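Local atomic coordinates of dermonecrotic toxin (Pasteurella multocida, PDB entry 2EBF), a protein that is a potent mitogen and osteolytic toxin that induces bone resorption and is associated with the severe progressive form of atrophic rhinitis in pigs. Residues M95-E106 / F118-L129; A152-M160 / S170-A178. One frame throughout, in Å; residues are numbered along the deposited sequence.

Both contacts are antiparallel helix pairs in the early helical part of this C-terminal toxin fragment, and both segments of contact 1 precede those of contact 2. Contact 1 joins helices 88-108 and 115-129 within the membrane localization domain; contact 2 joins helices 151-164 and 171-180, nearer the centre of the molecule (about 10 Å from it, against 27 Å for contact 1, centre to centre). Their centres lie about 19 Å apart, yet the two meet directly: H96 packs on A152 and L156, and L129 on L156. Helix 135-143 touches both pairs, through L142 at contact 1 and I141 and L137 at contact 2. Direct side-chain packing by H96 and L129 thus joins the membrane localization helices to helix 151-164.

Contact 1. Residues M95-E106 / F118-L129; sequences MHELMELIDLYE and FRELRTQLEKAL. With GLC (alpha-D-glucopyranose), chain C.
E106 OE2 is gripped by two arginines of the facing helix: R119 NE lies 2.9 Å away, nearly in line with the C-O bond, while R122 NH2 reaches it at 3.1 Å from above the carboxylate plane. R122 also gives NH1 to E106 OE1 (2.9 Å, 165°), so its guanidinium meets the carboxylate end-on, one nitrogen to each oxygen. The same NH1 bonds D103 OD1 at 2.8 Å. R122 leaves its helix with CG anti to the backbone N (chi1 -174°) and bends at chi3, settling as a knob among M99, I102, D103 and E106, with I102 CG2 over one guanidinium face. Beside this network F118 turns its ring edge onto the face of Y105, planes at 68°. In the buried apolar seam L125 sets CD1 on L98 CD1 and CD2 on M95 CG. Farther along, L129 CD2 lies over a face of the H96 ring, whose NE2 bonds Y130. K147 pairs with D103 OD2, near a bound glucose. The salt-bridge network clamps the two antiparallel helices of the membrane localization domain along a partly exposed rim, and R119 and R122, with K147 at D103, probably favour the ionised forms of D103 and E106.

Contact 2. Residues A152-M160 / S170-A178; sequences ARFLLRTAM and STADLIRFA
L155 and L174 mesh across an antiparallel helical hairpin, in which helix 151-164 turns back into helix 171-180; the axes of the two short segments approach to 10.0 Å, their directions 165° apart. L155 extends between L174 and I175: its CD2 lies 3.9 Å from L174 CB and equally far from I175 CG1, the L155 and I175 side chains meeting at a slant. Whereas L155 touches L174 at CB, F154 meets it at the CD1 end. The two side chains stand at about a right angle, and L174 CD1 meets the rim of the phenyl ring close to its plane, 3.8 Å from F154 CE2. With CG trans to the backbone N (chi1 172°), F154 swings its ring toward the partner helix although its CB does not point there. L323 of helix 312-333 also touches that ring, and M330 of the same helix packs on L174, so the hairpin is wedged against a third helix.

Nearer the turn, T158 and T171 lie alongside each other, pointing opposite ways, T158 CG2 coming within 3.5 Å of T171 OG1. No hydrogen bond spans the two segments, and the hydroxyls are satisfied in other ways. E162, near the end of helix 151-164, bonds T171 OG1 and the backbone N of S170, tying that helix to the start of helix 171-180; S170 OG bonds S168 O within the connection. T158 OG1 turns back to its own helix and gives its proton to F154 O at 2.8 Å, from the face of that carbonyl opposite the one used by T158 N.

Contact 1. Residues M95-E106 / F118-L129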
loop_
_atom_site.group_PDB
_atom_site.type_symbol
_atom_site.label_atom_id
_atom_site.label_comp_id
_atom_site.label_asym_id
_atom_site.label_seq_id
_atom_site.Cartn_x
_atom_site.Cartn_y
_atom_site.Cartn_z
ATOM N N MET A 95 -1.061 10.899 18.765
ATOM C CA MET A 95 -2.069 11.970 18.747
ATOM C C MET A 95 -3.417 11.491 18.242
ATOM O O MET A 95 -4.443 11.768 18.862
ATOM C CB MET A 95 -1.566 13.156 17.938
ATOM C CG MET A 95 -0.487 13.905 18.689
ATOM S SD MET A 95 0.525 14.964 17.665
ATOM C CE MET A 95 -0.565 16.377 17.447
ATOM N N HIS A 96 -3.417 10.740 17.146
ATOM C CA HIS A 96 -4.665 10.143 16.649
ATOM C C HIS A 96 -5.281 9.173 17.675
ATOM O O HIS A 96 -6.492 9.163 17.861
ATOM C CB HIS A 96 -4.452 9.433 15.307
ATOM C CG HIS A 96 -4.338 10.356 14.125
ATOM N ND1 HIS A 96 -3.157 10.543 13.441
ATOM C CD2 HIS A 96 -5.266 11.106 13.476
ATOM C CE1 HIS A 96 -3.358 11.373 12.428
ATOM N NE2 HIS A 96 -4.628 11.736 12.434
ATOM N N GLU A 97 -4.442 8.373 18.340
ATOM C CA GLU A 97 -4.889 7.478 19.407
ATOM C C GLU A 97 -5.562 8.247 20.547
ATOM O O GLU A 97 -6.627 7.829 21.038
ATOM C CB GLU A 97 -3.721 6.629 19.936
ATOM C CG GLU A 97 -3.198 5.583 18.931
ATOM C CD GLU A 97 -1.934 4.860 19.402
ATOM O OE1 GLU A 97 -1.459 5.134 20.511
ATOM O OE2 GLU A 97 -1.408 4.012 18.655
ATOM N N LEU A 98 -4.969 9.372 20.947
ATOM C CA LEU A 98 -5.553 10.216 21.996
ATOM C C LEU A 98 -6.906 10.766 21.574
ATOM O O LEU A 98 -7.838 10.828 22.384
ATOM C CB LEU A 98 -4.639 11.394 22.338
ATOM C CG LEU A 98 -4.549 11.842 23.814
ATOM C CD1 LEU A 98 -4.034 13.265 23.973
ATOM C CD2 LEU A 98 -5.794 11.581 24.686
ATOM N N MET A 99 -7.004 11.184 20.317
ATOM C CA MET A 99 -8.283 11.639 19.782
ATOM C C MET A 99 -9.344 10.551 19.980
ATOM O O MET A 99 -10.428 10.841 20.474
ATOM C CB MET A 99 -8.172 12.000 18.301
ATOM C CG MET A 99 -7.373 13.263 17.975
ATOM S SD MET A 99 -7.408 13.459 16.178
ATOM C CE MET A 99 -6.179 14.725 15.965
ATOM N N GLU A 100 -9.022 9.303 19.619
ATOM C CA GLU A 100 -9.976 8.201 19.821
ATOM C C GLU A 100 -10.366 8.022 21.298
ATOM O O GLU A 100 -11.553 7.879 21.606
ATOM C CB GLU A 100 -9.523 6.868 19.203
ATOM C CG GLU A 100 -10.565 5.741 19.459
ATOM C CD GLU A 100 -10.234 4.397 18.822
ATOM O OE1 GLU A 100 -9.412 4.325 17.884
ATOM O OE2 GLU A 100 -10.828 3.390 19.270
ATOM N N LEU A 101 -9.381 8.049 22.202
ATOM C CA LEU A 101 -9.673 7.950 23.638
ATOM C C LEU A 101 -10.691 8.994 24.092
ATOM O O LEU A 101 -11.593 8.686 24.871
ATOM C CB LEU A 101 -8.393 8.076 24.479
ATOM C CG LEU A 101 -7.305 7.017 24.280
ATOM C CD1 LEU A 101 -6.231 7.172 25.335
ATOM C CD2 LEU A 101 -7.903 5.623 24.327
ATOM N N ILE A 102 -10.529 10.202 23.601
ATOM C CA ILE A 102 -11.437 11.265 23.896
ATOM C C ILE A 102 -12.817 11.048 23.287
ATOM O O ILE A 102 -13.786 11.214 23.944
ATOM C CB ILE A 102 -10.851 12.614 23.519
ATOM C CG1 ILE A 102 -9.597 12.873 24.343
ATOM C CG2 ILE A 102 -11.817 13.681 23.694
ATOM C CD1 ILE A 102 -8.829 14.014 23.877
ATOM N N ASP A 103 -12.863 10.652 22.032
ATOM C CA ASP A 103 -14.109 10.219 21.381
ATOM C C ASP A 103 -14.886 9.207 22.230
ATOM O O ASP A 103 -16.085 9.369 22.465
ATOM C CB ASP A 103 -13.816 9.591 20.012
ATOM C CG ASP A 103 -13.376 10.598 18.968
ATOM O OD1 ASP A 103 -13.558 11.828 19.153
ATOM O OD2 ASP A 103 -12.829 10.140 17.942
ATOM N N LEU A 104 -14.187 8.165 22.683
ATOM C CA LEU A 104 -14.785 7.078 23.436
ATOM C C LEU A 104 -15.281 7.545 24.806
ATOM O O LEU A 104 -16.362 7.154 25.243
ATOM C CB LEU A 104 -13.784 5.934 23.613
ATOM C CG LEU A 104 -13.412 5.118 22.365
ATOM C CD1 LEU A 104 -12.260 4.173 22.677
ATOM C CD2 LEU A 104 -14.612 4.330 21.835
ATOM N N TYR A 105 -14.482 8.386 25.464
ATOM C CA TYR A 105 -14.846 8.956 26.757
ATOM C C TYR A 105 -16.096 9.818 26.642
ATOM O O TYR A 105 -17.010 9.697 27.463
ATOM C CB TYR A 105 -13.689 9.780 27.315
ATOM C CG TYR A 105 -13.938 10.334 28.703
ATOM C CD1 TYR A 105 -13.484 9.651 29.837
ATOM C CD2 TYR A 105 -14.622 11.541 28.882
ATOM C CE1 TYR A 105 -13.695 10.158 31.106
ATOM C CE2 TYR A 105 -14.838 12.058 30.148
ATOM C CZ TYR A 105 -14.373 11.360 31.254
ATOM O OH TYR A 105 -14.595 11.860 32.509
ATOM N N GLU A 106 -16.121 10.679 25.628
ATOM C CA GLU A 106 -17.260 11.551 25.337
ATOM C C GLU A 106 -18.533 10.729 25.105
ATOM O O GLU A 106 -19.612 11.100 25.556
ATOM C CB GLU A 106 -16.947 12.406 24.107
ATOM C CG GLU A 106 -18.012 13.402 23.710
ATOM C CD GLU A 106 -17.647 14.155 22.447
ATOM O OE1 GLU A 106 -17.286 13.510 21.432
ATOM O OE2 GLU A 106 -17.715 15.398 22.469
ATOM N N PHE A 118 -11.422 18.082 27.730
ATOM C CA PHE A 118 -11.099 17.024 26.765
ATOM C C PHE A 118 -11.392 17.468 25.331
ATOM O O PHE A 118 -10.615 17.198 24.410
ATOM C CB PHE A 118 -11.843 15.725 27.102
ATOM C CG PHE A 118 -11.297 14.991 28.316
ATOM C CD1 PHE A 118 -11.817 13.755 28.684
ATOM C CD2 PHE A 118 -10.257 15.527 29.080
ATOM C CE1 PHE A 118 -11.326 13.067 29.805
ATOM C CE2 PHE A 118 -9.759 14.840 30.194
ATOM C CZ PHE A 118 -10.299 13.610 30.555
ATOM N N ARG A 119 -12.507 18.166 25.145
ATOM C CA ARG A 119 -12.862 18.690 23.823
ATOM C C ARG A 119 -11.859 19.729 23.337
ATOM O O ARG A 119 -11.508 19.760 22.149
ATOM C CB ARG A 119 -14.273 19.288 23.836
ATOM C CG ARG A 119 -15.381 18.237 23.983
ATOM C CD ARG A 119 -16.756 18.903 23.999
ATOM N NE ARG A 119 -17.828 17.917 23.847
ATOM C CZ ARG A 119 -18.840 17.741 24.696
ATOM N NH1 ARG A 119 -18.952 18.488 25.788
ATOM N NH2 ARG A 119 -19.752 16.810 24.440
ATOM N N GLU A 120 -11.406 20.585 24.249
ATOM C CA GLU A 120 -10.404 21.582 23.896
ATOM C C GLU A 120 -9.107 20.896 23.485
ATOM O O GLU A 120 -8.499 21.253 22.478
ATOM C CB GLU A 120 -10.164 22.566 25.043
ATOM C CG GLU A 120 -8.853 23.378 24.909
ATOM C CD GLU A 120 -8.824 24.319 23.702
ATOM O OE1 GLU A 120 -7.726 24.862 23.367
ATOM O OE2 GLU A 120 -9.899 24.532 23.096
ATOM N N LEU A 121 -8.699 19.902 24.265
ATOM C CA LEU A 121 -7.508 19.119 23.950
ATOM C C LEU A 121 -7.632 18.422 22.592
ATOM O O LEU A 121 -6.683 18.406 21.810
ATOM C CB LEU A 121 -7.241 18.088 25.049
ATOM C CG LEU A 121 -6.064 17.127 24.861
ATOM C CD1 LEU A 121 -4.733 17.857 24.631
ATOM C CD2 LEU A 121 -5.960 16.189 26.052
ATOM N N ARG A 122 -8.793 17.834 22.325
ATOM C CA ARG A 122 -9.028 17.172 21.037
ATOM C C ARG A 122 -8.885 18.152 19.872
ATOM O O ARG A 122 -8.276 17.829 18.855
ATOM C CB ARG A 122 -10.401 16.492 21.011
ATOM C CG ARG A 122 -10.638 15.659 19.754
ATOM C CD ARG A 122 -11.946 14.872 19.821
ATOM N NE ARG A 122 -13.090 15.730 20.119
ATOM C CZ ARG A 122 -14.281 15.284 20.521
ATOM N NH1 ARG A 122 -14.497 13.989 20.667
ATOM N NH2 ARG A 122 -15.261 16.143 20.777
ATOM N N THR A 123 -9.439 19.351 20.026
ATOM C CA THR A 123 -9.317 20.383 18.988
ATOM C C THR A 123 -7.841 20.781 18.795
ATOM O O THR A 123 -7.390 20.981 17.667
ATOM C CB THR A 123 -10.195 21.603 19.319
ATOM O OG1 THR A 123 -11.556 21.174 19.428
ATOM C CG2 THR A 123 -10.111 22.656 18.224
ATOM N N GLN A 124 -7.086 20.862 19.893
ATOM C CA GLN A 124 -5.641 21.156 19.814
ATOM C C GLN A 124 -4.892 20.136 18.978
ATOM O O GLN A 124 -3.992 20.492 18.202
ATOM C CB GLN A 124 -4.995 21.224 21.203
ATOM C CG GLN A 124 -5.446 22.408 22.045
ATOM C CD GLN A 124 -4.982 22.332 23.487
ATOM O OE1 GLN A 124 -5.244 23.254 24.272
ATOM N NE2 GLN A 124 -4.293 21.251 23.852
ATOM N N LEU A 125 -5.229 18.866 19.179
ATOM C CA LEU A 125 -4.580 17.780 18.452
ATOM C C LEU A 125 -4.949 17.871 16.982
ATOM O O LEU A 125 -4.105 17.687 16.116
ATOM C CB LEU A 125 -5.001 16.417 19.014
ATOM C CG LEU A 125 -4.615 16.132 20.482
ATOM C CD1 LEU A 125 -5.481 14.993 21.017
ATOM C CD2 LEU A 125 -3.139 15.794 20.588
ATOM N N GLU A 126 -6.214 18.148 16.703
ATOM C CA GLU A 126 -6.648 18.309 15.301
ATOM C C GLU A 126 -5.876 19.421 14.594
ATOM O O GLU A 126 -5.416 19.249 13.456
ATOM C CB GLU A 126 -8.141 18.570 15.227
ATOM C CG GLU A 126 -9.019 17.409 15.602
ATOM C CD GLU A 126 -10.480 17.822 15.663
ATOM O OE1 GLU A 126 -10.771 19.004 15.374
ATOM O OE2 GLU A 126 -11.338 16.985 15.997
ATOM N N LYS A 127 -5.709 20.547 15.279
ATOM C CA LYS A 127 -5.000 21.689 14.726
ATOM C C LYS A 127 -3.491 21.452 14.597
ATOM O O LYS A 127 -2.862 22.021 13.712
ATOM C CB LYS A 127 -5.271 22.960 15.547
ATOM C CG LYS A 127 -6.730 23.413 15.517
ATOM C CD LYS A 127 -6.881 24.902 15.842
ATOM C CE LYS A 127 -6.688 25.196 17.315
ATOM N NZ LYS A 127 -6.813 26.667 17.603
ATOM N N ALA A 128 -2.915 20.623 15.472
ATOM C CA ALA A 128 -1.497 20.302 15.397
ATOM C C ALA A 128 -1.168 19.385 14.216
ATOM O O ALA A 128 -0.036 19.399 13.705
ATOM C CB ALA A 128 -1.019 19.664 16.713
ATOM N N LEU A 129 -2.142 18.574 13.812
ATOM C CA LEU A 129 -1.964 17.584 12.744
ATOM C C LEU A 129 -2.399 18.063 11.364
ATOM O O LEU A 129 -1.739 17.769 10.362
ATOM C CB LEU A 129 -2.776 16.348 13.081
ATOM C CG LEU A 129 -2.094 15.128 13.709
ATOM C CD1 LEU A 129 -0.683 15.406 14.202
ATOM C CD2 LEU A 129 -2.986 14.594 14.776
HETATM C C1 GLC C . -16.137 12.223 13.508
HETATM C C2 GLC C . -17.267 11.379 12.920
HETATM C C3 GLC C . -18.508 11.498 13.812
HETATM C C4 GLC C . -18.185 11.097 15.250
HETATM C C5 GLC C . -16.965 11.864 15.775
HETATM C C6 GLC C . -16.488 11.288 17.101
HETATM O O1 GLC C . -16.549 13.592 13.477
HETATM O O2 GLC C . -17.551 11.814 11.584
HETATM O O3 GLC C . -19.590 10.697 13.333
HETATM O O4 GLC C . -19.332 11.347 16.083
HETATM O O5 GLC C . -15.865 11.792 14.854
HETATM O O6 GLC C . -16.075 9.932 16.887
#

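Contact 2. Residues A152-M160 / S170-A178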
loop_
_atom_site.group_PDB
_atom_site.type_symbol
_atom_site.label_atom_id
_atom_site.label_comp_id
_atom_site.label_asym_id
_atom_site.label_seq_id
_atom_site.Cartn_x
_atom_site.Cartn_y
_atom_site.Cartn_z
ATOM N N ALA A 152 -5.960 6.445 10.281
ATOM C CA ALA A 152 -5.656 7.879 10.242
ATOM C C ALA A 152 -4.154 8.155 10.213
ATOM O O ALA A 152 -3.685 9.028 9.480
ATOM C CB ALA A 152 -6.315 8.605 11.411
ATOM N N ARG A 153 -3.399 7.418 11.022
ATOM C CA ARG A 153 -1.953 7.566 11.046
ATOM C C ARG A 153 -1.339 7.308 9.673
ATOM O O ARG A 153 -0.513 8.083 9.198
ATOM C CB ARG A 153 -1.349 6.596 12.055
ATOM C CG ARG A 153 0.167 6.706 12.158
ATOM C CD ARG A 153 0.732 5.646 13.105
ATOM N NE ARG A 153 2.188 5.779 13.192
ATOM C CZ ARG A 153 2.985 4.933 13.842
ATOM N NH1 ARG A 153 2.474 3.882 14.463
ATOM N NH2 ARG A 153 4.294 5.134 13.861
ATOM N N PHE A 154 -1.748 6.206 9.048
ATOM C CA PHE A 154 -1.247 5.820 7.743
ATOM C C PHE A 154 -1.651 6.852 6.693
ATOM O O PHE A 154 -0.838 7.274 5.872
ATOM C CB PHE A 154 -1.800 4.443 7.351
ATOM C CG PHE A 154 -1.490 4.049 5.936
ATOM C CD1 PHE A 154 -0.374 3.274 5.646
ATOM C CD2 PHE A 154 -2.305 4.474 4.886
ATOM C CE1 PHE A 154 -0.079 2.920 4.334
ATOM C CE2 PHE A 154 -2.016 4.125 3.567
ATOM C CZ PHE A 154 -0.909 3.355 3.292
ATOM N N LEU A 155 -2.912 7.259 6.735
ATOM C CA LEU A 155 -3.412 8.187 5.734
ATOM C C LEU A 155 -2.776 9.567 5.842
ATOM O O LEU A 155 -2.460 10.162 4.818
ATOM C CB LEU A 155 -4.935 8.260 5.762
ATOM C CG LEU A 155 -5.645 6.978 5.307
ATOM C CD1 LEU A 155 -7.092 7.027 5.749
ATOM C CD2 LEU A 155 -5.527 6.719 3.784
ATOM N N LEU A 156 -2.580 10.076 7.057
ATOM C CA LEU A 156 -1.917 11.388 7.210
ATOM C C LEU A 156 -0.441 11.321 6.806
ATOM O O LEU A 156 0.081 12.245 6.200
ATOM C CB LEU A 156 -2.071 11.961 8.625
ATOM C CG LEU A 156 -1.452 13.350 8.834
ATOM C CD1 LEU A 156 -2.139 14.397 7.946
ATOM C CD2 LEU A 156 -1.610 13.735 10.270
ATOM N N ARG A 157 0.219 10.217 7.135
ATOM C CA ARG A 157 1.589 9.987 6.717
ATOM C C ARG A 157 1.704 10.030 5.211
ATOM O O ARG A 157 2.573 10.717 4.675
ATOM C CB ARG A 157 2.083 8.632 7.243
ATOM C CG ARG A 157 3.385 8.166 6.641
ATOM C CD ARG A 157 3.532 6.658 6.814
ATOM N NE ARG A 157 3.432 6.267 8.214
ATOM C CZ ARG A 157 2.986 5.087 8.643
ATOM N NH1 ARG A 157 2.580 4.162 7.778
ATOM N NH2 ARG A 157 2.936 4.837 9.942
ATOM N N THR A 158 0.805 9.319 4.533
ATOM C CA THR A 158 0.773 9.254 3.074
ATOM C C THR A 158 0.489 10.639 2.466
ATOM O O THR A 158 1.145 11.062 1.493
ATOM C CB THR A 158 -0.280 8.201 2.603
ATOM O OG1 THR A 158 -0.008 6.935 3.233
ATOM C CG2 THR A 158 -0.276 8.033 1.079
ATOM N N ALA A 159 -0.486 11.339 3.048
ATOM C CA ALA A 159 -0.875 12.668 2.576
ATOM C C ALA A 159 0.304 13.642 2.662
ATOM O O ALA A 159 0.554 14.388 1.724
ATOM C CB ALA A 159 -2.049 13.203 3.383
ATOM N N MET A 160 1.031 13.614 3.776
ATOM C CA MET A 160 2.152 14.534 3.980
ATOM C C MET A 160 3.284 14.226 3.015
ATOM O O MET A 160 3.884 15.141 2.451
ATOM C CB MET A 160 2.647 14.501 5.428
ATOM C CG MET A 160 1.682 15.170 6.419
ATOM S SD MET A 160 2.324 15.322 8.093
ATOM C CE MET A 160 2.580 13.605 8.544
ATOM N N SER A 170 -1.749 8.964 -4.310
ATOM C CA SER A 170 -2.321 7.722 -3.789
ATOM C C SER A 170 -3.308 7.948 -2.652
ATOM O O SER A 170 -4.111 7.085 -2.366
ATOM C CB SER A 170 -1.213 6.767 -3.333
ATOM O OG SER A 170 -0.374 7.388 -2.377
ATOM N N THR A 171 -3.240 9.106 -2.000
ATOM C CA THR A 171 -4.028 9.334 -0.778
ATOM C C THR A 171 -5.534 9.226 -1.000
ATOM O O THR A 171 -6.235 8.551 -0.240
ATOM C CB THR A 171 -3.661 10.687 -0.107
ATOM O OG1 THR A 171 -2.257 10.711 0.177
ATOM C CG2 THR A 171 -4.422 10.892 1.200
ATOM N N ALA A 172 -6.046 9.896 -2.029
ATOM C CA ALA A 172 -7.482 9.887 -2.261
ATOM C C ALA A 172 -8.003 8.452 -2.426
ATOM O O ALA A 172 -9.005 8.055 -1.817
ATOM C CB ALA A 172 -7.838 10.740 -3.500
ATOM N N ASP A 173 -7.319 7.678 -3.259
ATOM C CA ASP A 173 -7.747 6.309 -3.529
ATOM C C ASP A 173 -7.555 5.396 -2.309
ATOM O O ASP A 173 -8.340 4.479 -2.105
ATOM C CB ASP A 173 -7.027 5.753 -4.755
ATOM C CG ASP A 173 -7.558 6.324 -6.054
ATOM O OD1 ASP A 173 -8.776 6.615 -6.150
ATOM O OD2 ASP A 173 -6.750 6.485 -6.982
ATOM N N LEU A 174 -6.521 5.641 -1.507
ATOM C CA LEU A 174 -6.343 4.857 -0.267
ATOM C C LEU A 174 -7.456 5.191 0.743
ATOM O O LEU A 174 -7.920 4.316 1.484
ATOM C CB LEU A 174 -4.938 5.018 0.325
ATOM C CG LEU A 174 -3.833 4.184 -0.352
ATOM C CD1 LEU A 174 -2.447 4.805 -0.172
ATOM C CD2 LEU A 174 -3.832 2.729 0.135
ATOM N N ILE A 175 -7.910 6.447 0.738
ATOM C CA ILE A 175 -9.094 6.832 1.518
ATOM C C ILE A 175 -10.337 6.098 1.003
ATOM O O ILE A 175 -11.109 5.571 1.799
ATOM C CB ILE A 175 -9.323 8.372 1.524
ATOM C CG1 ILE A 175 -8.254 9.064 2.379
ATOM C CG2 ILE A 175 -10.753 8.727 1.996
ATOM C CD1 ILE A 175 -8.191 10.606 2.185
ATOM N N ARG A 176 -10.523 6.051 -0.318
ATOM C CA ARG A 176 -11.678 5.345 -0.887
ATOM C C ARG A 176 -11.690 3.866 -0.478
ATOM O O ARG A 176 -12.740 3.326 -0.112
ATOM C CB ARG A 176 -11.724 5.488 -2.410
ATOM C CG ARG A 176 -11.814 6.925 -2.884
ATOM C CD ARG A 176 -12.001 6.973 -4.388
ATOM N NE ARG A 176 -12.444 8.281 -4.859
ATOM C CZ ARG A 176 -11.671 9.169 -5.478
ATOM N NH1 ARG A 176 -10.391 8.911 -5.720
ATOM N NH2 ARG A 176 -12.199 10.321 -5.877
ATOM N N PHE A 177 -10.520 3.228 -0.537
ATOM C CA PHE A 177 -10.359 1.850 -0.051
ATOM C C PHE A 177 -10.776 1.714 1.415
ATOM O O PHE A 177 -11.541 0.813 1.758
ATOM C CB PHE A 177 -8.909 1.376 -0.245
ATOM C CG PHE A 177 -8.575 0.086 0.489
ATOM C CD1 PHE A 177 -9.152 -1.116 0.106
ATOM C CD2 PHE A 177 -7.677 0.095 1.553
ATOM C CE1 PHE A 177 -8.856 -2.301 0.778
ATOM C CE2 PHE A 177 -7.358 -1.082 2.227
ATOM C CZ PHE A 177 -7.952 -2.284 1.839
ATOM N N ALA A 178 -10.269 2.613 2.267
ATOM C CA ALA A 178 -10.534 2.566 3.710
ATOM C C ALA A 178 -12.022 2.692 3.997
ATOM O O ALA A 178 -12.563 1.961 4.825
ATOM C CB ALA A 178 -9.766 3.668 4.439
#